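Local coordinates for protein DPSA (Streptomyces coelicolor, PDB 4CY9) that probably oxidises and stores iron and probably binds DNA, as a dodecameric, ferritin-like Dps protein, at residues D58-Q63 with R146-F151; A72-A77 with D134-D139; L3-T8 with R19-L24. All blocks are in the same frame, centred on the assembly; numbering follows the deposited sequence.

In the fold
Following the chain from the N terminus, interaction 3 closes first: the tail L3-T8 folds back on R19-L24 of helix 14-44, a loop of ten residues. Interaction 1 opens next, on helix 50-77, and ends on helix 135-158. Interaction 2 joins the same two helices and lies within the loop that interaction 1 spans. Their centres are about 20 Å apart, so they tie the pair at two levels of the four-helix bundle. Interactions 2 and 3 are neighbours, with centres about 10 Å apart. They touch where Y7 OH meets A76 O and where L20 packs on T137. Both also meet the same neighbouring subunit.

Interaction 1: residues D58-Q63 with R146-F151; sequences DPQVDQ and RDLEQF
Helix 50-77 and helix 135-158 run nearly antiparallel here, with short-segment axes 11.5 Å apart and 163° between their directions. They belong to the four-helix bundle of the ferritin-like fold. Q60 faces F151, and Q63 faces D147 further along. At the more exposed side, Q63, modelled in two conformers, brings its NE2 towards D147 OD2; the distance is too short to be reliable. The main contact is an amide on an aromatic ring. Q60 has CG anti to the backbone N (chi1 176°) and bends at chi2, which lays its chain over one face of the F151 ring. Q60 CG sits above the middle of that ring, 3.5 Å from the centroid, a CH-pi contact. The amide plane is only 10° from the ring plane, so the two stack. The F151 ring also meets the ring of Y116 on helix 105-133. Replacing F151 by an alanine is likely to leave the Q60 chain without the ring face it lies on and open a gap between the helices. The L148 side chain starts away from helix 50-77, but its end comes back to the contact and also meets L34 of helix 14-44. Q60 NE2 hydrogen-bonds Y116 OH, which gives this buried amide a polar partner and fixes its turn. The same Q60 NE2 lies 3.9 Å from L148 CD2 and 3.3 Å from F151 CB.

Interaction 2: residues A72-A77 with D134-D139; sequences AERIAA and DPATED
R74 reaches across from helix 50-77 and meets D134 and T137 with the edge of its guanidinium group. R74 and D134 reach towards each other, and their guanidinium and carboxylate planes are nearly coplanar. R74 NH2 gives a salt bridge to D134 OD2 at 2.7 Å, with OD2 using its syn lone pair and lying almost in the guanidinium plane. R74 NE, on the same edge, donates to T137 OG1 at 2.9 Å in a nearly straight bond (167°). The R74 chain leaves with CG anti to the backbone N and bends at chi2 (63°), which brings both N-H groups to this end of helix 135-158. A136 CB packs 3.5 Å from R74 NH2. D134 is the N-cap of that helix. Its OD1 accepts weakly from A136 N, and its OD2 weakly from T137 N. T137 OG1 also donates to D134 OD2 at 2.6 Å, from the anti side and 28° out of the carboxylate plane. This is the start of the last helix of the ferritin-like bundle, and it lies at a subunit boundary of the dodecamer. R74 NH2 has a second salt bridge, to E149 of a neighbouring subunit. D134 OD1 likewise pairs with R124 of that subunit, so the buried charges alternate across the interface. The helix N-terminus and the two arginines, R74 and R124 of the neighbouring subunit, are likely to favour an ionised D134. Within the chain, L20 of helix 14-44 packs against both D134 and T137.

Interaction 3: residues L3-T8 with R19-L24; sequences LTPKYT and RLIGVL
L3 and P5 of the N-terminal tail pack on I21 and G22 of helix 14-44, the first helix of the ferritin-like bundle. The tail segment has no regular secondary structure. Its backbone comes nearest the helix at L3, whose CA is 6.8 Å from G22 CA. The contact is apolar, with no hydrogen bond between the two segments. L3 CD1 rests 3.6 Å from G22 CA, against the helix backbone. L3 CD1 also lies 4.1 Å from I21 CG2. I21 meets the tail with its other branch as well. Its CG1 is anti to the carbonyl carbon (chi1 -72°), and this sends CD1 out to the tail. There I21 CD1 lies 4.0 Å from P5 CG and 3.9 Å from L3 O. The proline ring and the isoleucine chain meet at a slant. CG2 thus meets L3, while CD1 meets both P5 and the L3 carbonyl. Further inward, I21 packs on I75 of helix 50-77 and on L78, so the tail rests on a residue that is itself part of the bundle. P5 also touches A17, and P5 O accepts a hydrogen bond from R14, which ties the tail to the start of helix 14-44. T8 is held at two points: its OG1 hydrogen-bonds L78 O, and its backbone O accepts from R156 NH1 of a neighbouring subunit.

Interaction 1: residues D58-Q63 with R146-F151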
loop_
_atom_site.group_PDB
_atom_site.type_symbol
_atom_site.label_atom_id
_atom_site.label_comp_id
_atom_site.label_asym_id
_atom_site.label_seq_id
_atom_site.Cartn_x
_atom_site.Cartn_y
_atom_site.Cartn_z
ATOM N N ASP A 58 9.123 19.199 -8.458
ATOM C CA ASP A 58 9.565 18.189 -7.437
ATOM C C ASP A 58 9.771 16.737 -8.031
ATOM O O ASP A 58 10.792 16.123 -7.632
ATOM C CB ASP A 58 8.708 18.370 -6.111
ATOM C CG ASP A 58 9.613 18.950 -4.885
ATOM O OD1 ASP A 58 11.039 19.271 -4.883
ATOM O OD2 ASP A 58 8.918 19.006 -3.862
ATOM N N PRO A 59 8.934 16.219 -8.905
ATOM C CA PRO A 59 9.285 14.908 -9.372
ATOM C C PRO A 59 10.543 14.910 -10.294
ATOM O O PRO A 59 11.202 13.871 -10.391
ATOM C CB PRO A 59 8.117 14.453 -10.197
ATOM C CG PRO A 59 7.311 15.692 -10.547
ATOM C CD PRO A 59 7.494 16.551 -9.314
ATOM N N GLN A 60 10.834 16.028 -10.964
ATOM C CA GLN A 60 12.038 16.083 -11.768
ATOM C C GLN A 60 13.294 16.129 -10.853
ATOM O O GLN A 60 14.301 15.511 -11.194
ATOM C CB GLN A 60 11.968 17.332 -12.634
ATOM C CG GLN A 60 13.237 17.496 -13.436
ATOM C CD GLN A 60 13.457 16.423 -14.573
ATOM O OE1 GLN A 60 12.722 15.334 -14.702
ATOM N NE2 GLN A 60 14.418 16.678 -15.386
ATOM N N VAL A 61 13.195 16.774 -9.679
ATOM C CA VAL A 61 14.317 16.756 -8.705
ATOM C C VAL A 61 14.624 15.305 -8.374
ATOM O O VAL A 61 15.766 14.825 -8.374
ATOM C CB VAL A 61 13.947 17.499 -7.386
ATOM C CG1 VAL A 61 15.039 17.240 -6.312
ATOM C CG2 VAL A 61 13.927 19.014 -7.700
ATOM N N ASP A 62 13.546 14.556 -8.087
ATOM C CA ASP A 62 13.746 13.162 -7.685
ATOM C C ASP A 62 14.322 12.322 -8.827
ATOM O O ASP A 62 15.218 11.515 -8.589
ATOM C CB ASP A 62 12.377 12.470 -7.307
ATOM C CG ASP A 62 11.715 13.115 -6.044
ATOM O OD1 ASP A 62 12.418 13.760 -5.258
ATOM O OD2 ASP A 62 10.448 12.943 -5.953
ATOM N N GLN A 63 13.826 12.555 -10.038
ATOM C CA GLN A 63 14.285 11.799 -11.217
ATOM C C GLN A 63 15.769 12.119 -11.510
ATOM O O GLN A 63 16.602 11.196 -11.858
ATOM C CB GLN A 63 13.420 12.141 -12.474
ATOM C CG GLN A 63 13.901 11.248 -13.613
ATOM C CD GLN A 63 12.905 10.501 -14.603
ATOM O OE1 GLN A 63 11.675 10.710 -14.717
ATOM N NE2 GLN A 63 13.517 9.617 -15.353
ATOM N N ARG A 146 16.521 11.176 -22.874
ATOM C CA ARG A 146 15.093 11.389 -23.308
ATOM C C ARG A 146 14.268 11.940 -22.157
ATOM O O ARG A 146 13.490 12.891 -22.339
ATOM C CB ARG A 146 14.476 10.054 -23.774
ATOM C CG ARG A 146 13.016 10.342 -24.324
ATOM C CD ARG A 146 12.435 9.080 -25.108
ATOM N NE ARG A 146 12.205 7.976 -24.129
ATOM C CZ ARG A 146 12.989 6.897 -24.022
ATOM N NH1 ARG A 146 14.085 6.697 -24.796
ATOM N NH2 ARG A 146 12.720 5.953 -23.054
ATOM N N ASP A 147 14.479 11.406 -20.955
ATOM C CA ASP A 147 13.728 11.948 -19.804
ATOM C C ASP A 147 14.047 13.440 -19.569
ATOM O O ASP A 147 13.114 14.226 -19.269
ATOM C CB ASP A 147 14.074 11.145 -18.514
ATOM C CG ASP A 147 13.345 9.755 -18.491
ATOM O OD1 ASP A 147 12.432 9.496 -19.284
ATOM O OD2 ASP A 147 13.724 8.959 -17.629
ATOM N N LEU A 148 15.316 13.819 -19.715
ATOM C CA LEU A 148 15.674 15.244 -19.505
ATOM C C LEU A 148 15.020 16.071 -20.606
ATOM O O LEU A 148 14.489 17.189 -20.295
ATOM C CB LEU A 148 17.216 15.448 -19.620
ATOM C CG LEU A 148 17.918 14.738 -18.389
ATOM C CD1 LEU A 148 19.458 14.549 -18.656
ATOM C CD2 LEU A 148 17.757 15.607 -17.090
ATOM N N GLU A 149 15.043 15.596 -21.874
ATOM C CA GLU A 149 14.384 16.380 -22.935
ATOM C C GLU A 149 12.883 16.482 -22.688
ATOM O O GLU A 149 12.271 17.519 -23.039
ATOM C CB GLU A 149 14.587 15.658 -24.282
ATOM C CG GLU A 149 16.026 15.802 -24.729
ATOM C CD GLU A 149 16.293 14.970 -25.998
ATOM O OE1 GLU A 149 15.542 13.995 -26.312
ATOM O OE2 GLU A 149 17.397 15.213 -26.616
ATOM N N GLN A 150 12.244 15.447 -22.101
ATOM C CA GLN A 150 10.808 15.550 -21.895
ATOM C C GLN A 150 10.506 16.552 -20.768
ATOM O O GLN A 150 9.487 17.269 -20.800
ATOM C CB GLN A 150 10.135 14.174 -21.542
ATOM C CG GLN A 150 10.252 13.201 -22.827
ATOM C CD GLN A 150 9.490 13.769 -24.043
ATOM O OE1 GLN A 150 8.254 14.293 -23.925
ATOM N NE2 GLN A 150 10.153 13.820 -25.106
ATOM N N PHE A 151 11.404 16.589 -19.775
ATOM C CA PHE A 151 11.090 17.612 -18.726
ATOM C C PHE A 151 11.398 19.014 -19.300
ATOM O O PHE A 151 10.631 19.986 -19.003
ATOM C CB PHE A 151 12.005 17.479 -17.490
ATOM C CG PHE A 151 11.564 18.493 -16.416
ATOM C CD1 PHE A 151 10.377 18.347 -15.698
ATOM C CD2 PHE A 151 12.309 19.631 -16.236
ATOM C CE1 PHE A 151 9.989 19.220 -14.834
ATOM C CE2 PHE A 151 11.976 20.501 -15.157
ATOM C CZ PHE A 151 10.754 20.283 -14.488
HETATM O O HOH W 1 10.036 10.222 -17.012
#

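Interaction 2: residues A72-A77 with D134-D139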
loop_
_atom_site.group_PDB
_atom_site.type_symbol
_atom_site.label_atom_id
_atom_site.label_comp_id
_atom_site.label_asym_id
_atom_site.label_seq_id
_atom_site.Cartn_x
_atom_site.Cartn_y
_atom_site.Cartn_z
ATOM N N ALA A 72 26.843 7.801 -11.204
ATOM C CA ALA A 72 27.937 7.587 -10.224
ATOM C C ALA A 72 28.290 6.108 -10.043
ATOM O O ALA A 72 29.475 5.783 -9.965
ATOM C CB ALA A 72 27.502 8.189 -8.829
ATOM N N GLU A 73 27.267 5.254 -9.892
ATOM C CA GLU A 73 27.564 3.839 -9.641
ATOM C C GLU A 73 28.138 3.194 -10.936
ATOM O O GLU A 73 28.872 2.230 -10.833
ATOM C CB GLU A 73 26.292 3.094 -9.199
ATOM C CG GLU A 73 26.076 3.664 -7.740
ATOM C CD GLU A 73 25.007 2.827 -6.946
ATOM O OE1 GLU A 73 24.194 2.177 -7.654
ATOM O OE2 GLU A 73 24.884 3.088 -5.761
ATOM N N ARG A 74 27.818 3.799 -12.091
ATOM C CA ARG A 74 28.412 3.210 -13.337
ATOM C C ARG A 74 29.891 3.622 -13.401
ATOM O O ARG A 74 30.773 2.799 -13.769
ATOM C CB ARG A 74 27.670 3.803 -14.572
ATOM C CG ARG A 74 28.224 3.145 -15.877
ATOM C CD ARG A 74 27.891 1.602 -15.798
ATOM N NE ARG A 74 28.326 0.958 -17.092
ATOM C CZ ARG A 74 28.310 -0.385 -17.222
ATOM N NH1 ARG A 74 27.918 -1.146 -16.175
ATOM N NH2 ARG A 74 28.762 -0.915 -18.376
ATOM N N ILE A 75 30.194 4.835 -12.976
ATOM C CA ILE A 75 31.644 5.221 -12.826
ATOM C C ILE A 75 32.361 4.245 -11.915
ATOM O O ILE A 75 33.473 3.758 -12.210
ATOM C CB ILE A 75 31.749 6.622 -12.216
ATOM C CG1 ILE A 75 31.387 7.700 -13.329
ATOM C CG2 ILE A 75 33.226 6.876 -11.784
ATOM C CD1 ILE A 75 31.129 9.146 -12.754
ATOM N N ALA A 76 31.724 3.925 -10.765
ATOM C CA ALA A 76 32.410 3.039 -9.819
ATOM C C ALA A 76 32.567 1.622 -10.395
ATOM O O ALA A 76 33.678 1.013 -10.296
ATOM C CB ALA A 76 31.532 2.990 -8.500
ATOM N N ALA A 77 31.550 1.109 -11.131
ATOM C CA ALA A 77 31.645 -0.236 -11.744
ATOM C C ALA A 77 32.762 -0.224 -12.823
ATOM O O ALA A 77 33.446 -1.220 -12.988
ATOM C CB ALA A 77 30.301 -0.598 -12.367
ATOM N N ASP A 134 31.196 1.435 -24.943
ATOM C CA ASP A 134 30.435 0.404 -24.211
ATOM C C ASP A 134 28.925 0.657 -24.421
ATOM O O ASP A 134 28.388 1.638 -23.846
ATOM C CB ASP A 134 30.739 0.674 -22.720
ATOM C CG ASP A 134 29.820 -0.160 -21.836
ATOM O OD1 ASP A 134 29.400 -1.253 -22.253
ATOM O OD2 ASP A 134 29.596 0.265 -20.713
ATOM N N PRO A 135 28.227 -0.234 -25.077
ATOM C CA PRO A 135 26.795 -0.078 -25.352
ATOM C C PRO A 135 25.990 -0.082 -24.023
ATOM O O PRO A 135 24.892 0.467 -23.991
ATOM C CB PRO A 135 26.391 -1.345 -26.151
ATOM C CG PRO A 135 27.475 -2.353 -25.813
ATOM C CD PRO A 135 28.761 -1.496 -25.690
ATOM N N ALA A 136 26.454 -0.714 -22.944
ATOM C CA ALA A 136 25.626 -0.693 -21.744
ATOM C C ALA A 136 25.567 0.699 -21.135
ATOM O O ALA A 136 24.512 1.152 -20.675
ATOM C CB ALA A 136 26.227 -1.693 -20.692
ATOM N N THR A 137 26.719 1.432 -21.189
ATOM C CA THR A 137 26.716 2.806 -20.658
ATOM C C THR A 137 25.964 3.704 -21.620
ATOM O O THR A 137 25.260 4.620 -21.208
ATOM C CB THR A 137 28.175 3.315 -20.488
ATOM O OG1 THR A 137 28.863 2.452 -19.555
ATOM C CG2 THR A 137 28.160 4.814 -19.933
ATOM N N GLU A 138 26.176 3.478 -22.952
ATOM C CA GLU A 138 25.417 4.283 -23.903
ATOM C C GLU A 138 23.895 4.144 -23.673
ATOM O O GLU A 138 23.192 5.144 -23.659
ATOM C CB GLU A 138 25.750 3.735 -25.314
ATOM C CG GLU A 138 25.078 4.634 -26.407
ATOM C CD GLU A 138 25.154 3.969 -27.792
ATOM O OE1 GLU A 138 25.306 2.752 -27.876
ATOM O OE2 GLU A 138 24.986 4.647 -28.808
ATOM N N ASP A 139 23.456 2.930 -23.417
ATOM C CA ASP A 139 22.010 2.733 -23.216
ATOM C C ASP A 139 21.562 3.511 -21.964
ATOM O O ASP A 139 20.417 4.048 -21.960
ATOM C CB ASP A 139 21.798 1.216 -23.073
ATOM C CG ASP A 139 20.387 0.842 -22.812
ATOM O OD1 ASP A 139 19.529 1.039 -23.618
ATOM O OD2 ASP A 139 20.072 0.362 -21.727
#

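Interaction 3: residues L3-T8 with R19-L24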
loop_
_atom_site.group_PDB
_atom_site.type_symbol
_atom_site.label_atom_id
_atom_site.label_comp_id
_atom_site.label_asym_id
_atom_site.label_seq_id
_atom_site.Cartn_x
_atom_site.Cartn_y
_atom_site.Cartn_z
ATOM N N LEU A 3 42.645 8.964 -16.074
ATOM C CA LEU A 3 41.717 8.252 -15.142
ATOM C C LEU A 3 41.672 6.762 -15.496
ATOM O O LEU A 3 40.715 6.051 -15.106
ATOM C CB LEU A 3 40.286 8.861 -15.421
ATOM C CG LEU A 3 40.213 10.326 -14.987
ATOM C CD1 LEU A 3 38.809 10.898 -15.277
ATOM C CD2 LEU A 3 40.584 10.538 -13.542
ATOM N N THR A 4 42.708 6.200 -16.136
ATOM C CA THR A 4 42.671 4.768 -16.422
ATOM C C THR A 4 42.615 4.004 -15.071
ATOM O O THR A 4 43.440 4.183 -14.175
ATOM C CB THR A 4 44.067 4.344 -17.059
ATOM O OG1 THR A 4 44.202 5.103 -18.274
ATOM C CG2 THR A 4 44.064 2.819 -17.424
ATOM N N PRO A 5 41.625 3.079 -14.958
ATOM C CA PRO A 5 41.459 2.394 -13.697
ATOM C C PRO A 5 42.353 1.132 -13.638
ATOM O O PRO A 5 42.910 0.670 -14.676
ATOM C CB PRO A 5 39.966 1.946 -13.733
ATOM C CG PRO A 5 39.663 1.749 -15.227
ATOM C CD PRO A 5 40.478 2.934 -15.873
ATOM N N LYS A 6 42.399 0.525 -12.437
ATOM C CA LYS A 6 43.092 -0.766 -12.272
ATOM C C LYS A 6 42.278 -1.984 -12.654
ATOM O O LYS A 6 42.860 -3.038 -12.974
ATOM C CB LYS A 6 43.618 -0.905 -10.811
ATOM C CG LYS A 6 44.594 0.238 -10.557
ATOM C CD LYS A 6 45.132 0.092 -9.145
ATOM C CE LYS A 6 46.110 1.264 -8.960
ATOM N NZ LYS A 6 46.173 1.601 -7.513
ATOM N N TYR A 7 40.937 -1.908 -12.678
ATOM C CA TYR A 7 40.119 -2.974 -13.156
ATOM C C TYR A 7 38.964 -2.242 -13.829
ATOM O O TYR A 7 38.787 -1.085 -13.540
ATOM C CB TYR A 7 39.539 -3.836 -11.902
ATOM C CG TYR A 7 38.499 -3.027 -11.114
ATOM C CD1 TYR A 7 38.900 -2.171 -10.061
ATOM C CD2 TYR A 7 37.071 -3.113 -11.396
ATOM C CE1 TYR A 7 37.991 -1.423 -9.362
ATOM C CE2 TYR A 7 36.148 -2.264 -10.723
ATOM C CZ TYR A 7 36.613 -1.480 -9.674
ATOM O OH TYR A 7 35.723 -0.659 -8.995
ATOM N N THR A 8 38.170 -2.920 -14.642
ATOM C CA THR A 8 36.926 -2.299 -15.182
ATOM C C THR A 8 35.948 -3.430 -15.454
ATOM O O THR A 8 36.266 -4.622 -15.178
ATOM C CB THR A 8 37.290 -1.371 -16.371
ATOM O OG1 THR A 8 36.114 -0.629 -16.700
ATOM C CG2 THR A 8 37.694 -2.238 -17.644
ATOM N N ARG A 19 38.721 6.809 -20.342
ATOM C CA ARG A 19 38.145 7.969 -21.010
ATOM C C ARG A 19 36.588 7.974 -20.791
ATOM O O ARG A 19 36.081 9.069 -20.620
ATOM C CB ARG A 19 38.428 7.982 -22.513
ATOM C CG ARG A 19 39.914 8.234 -22.769
ATOM C CD ARG A 19 40.163 8.054 -24.301
ATOM N NE ARG A 19 40.212 6.686 -24.823
ATOM C CZ ARG A 19 39.307 6.058 -25.636
ATOM N NH1 ARG A 19 38.115 6.616 -26.045
ATOM N NH2 ARG A 19 39.597 4.791 -26.026
ATOM N N LEU A 20 35.977 6.829 -20.702
ATOM C CA LEU A 20 34.447 6.820 -20.388
ATOM C C LEU A 20 34.238 7.369 -18.955
ATOM O O LEU A 20 33.260 8.106 -18.765
ATOM C CB LEU A 20 33.949 5.344 -20.566
ATOM C CG LEU A 20 32.399 5.294 -20.409
ATOM C CD1 LEU A 20 31.649 6.293 -21.347
ATOM C CD2 LEU A 20 32.016 3.856 -20.779
ATOM N N ILE A 21 35.094 6.977 -18.007
ATOM C CA ILE A 21 34.987 7.544 -16.634
ATOM C C ILE A 21 35.047 9.073 -16.710
ATOM O O ILE A 21 34.334 9.794 -16.031
ATOM C CB ILE A 21 36.097 6.942 -15.732
ATOM C CG1 ILE A 21 35.762 5.465 -15.419
ATOM C CG2 ILE A 21 36.267 7.837 -14.418
ATOM C CD1 ILE A 21 37.016 4.687 -14.955
ATOM N N GLY A 22 36.017 9.626 -17.487
ATOM C CA GLY A 22 36.097 11.115 -17.600
ATOM C C GLY A 22 34.819 11.722 -18.178
ATOM O O GLY A 22 34.404 12.789 -17.688
ATOM N N VAL A 23 34.239 11.089 -19.200
ATOM C CA VAL A 23 32.969 11.585 -19.791
ATOM C C VAL A 23 31.883 11.562 -18.675
ATOM O O VAL A 23 31.159 12.558 -18.499
ATOM C CB VAL A 23 32.529 10.676 -20.953
ATOM C CG1 VAL A 23 31.088 10.938 -21.460
ATOM C CG2 VAL A 23 33.570 10.964 -22.072
ATOM N N LEU A 24 31.839 10.415 -17.995
ATOM C CA LEU A 24 30.692 10.312 -17.005
ATOM C C LEU A 24 30.957 11.211 -15.777
ATOM O O LEU A 24 29.931 11.731 -15.202
ATOM C CB LEU A 24 30.617 8.884 -16.486
ATOM C CG LEU A 24 30.164 7.859 -17.591
ATOM C CD1 LEU A 24 30.139 6.473 -16.923
ATOM C CD2 LEU A 24 28.703 8.143 -18.056
#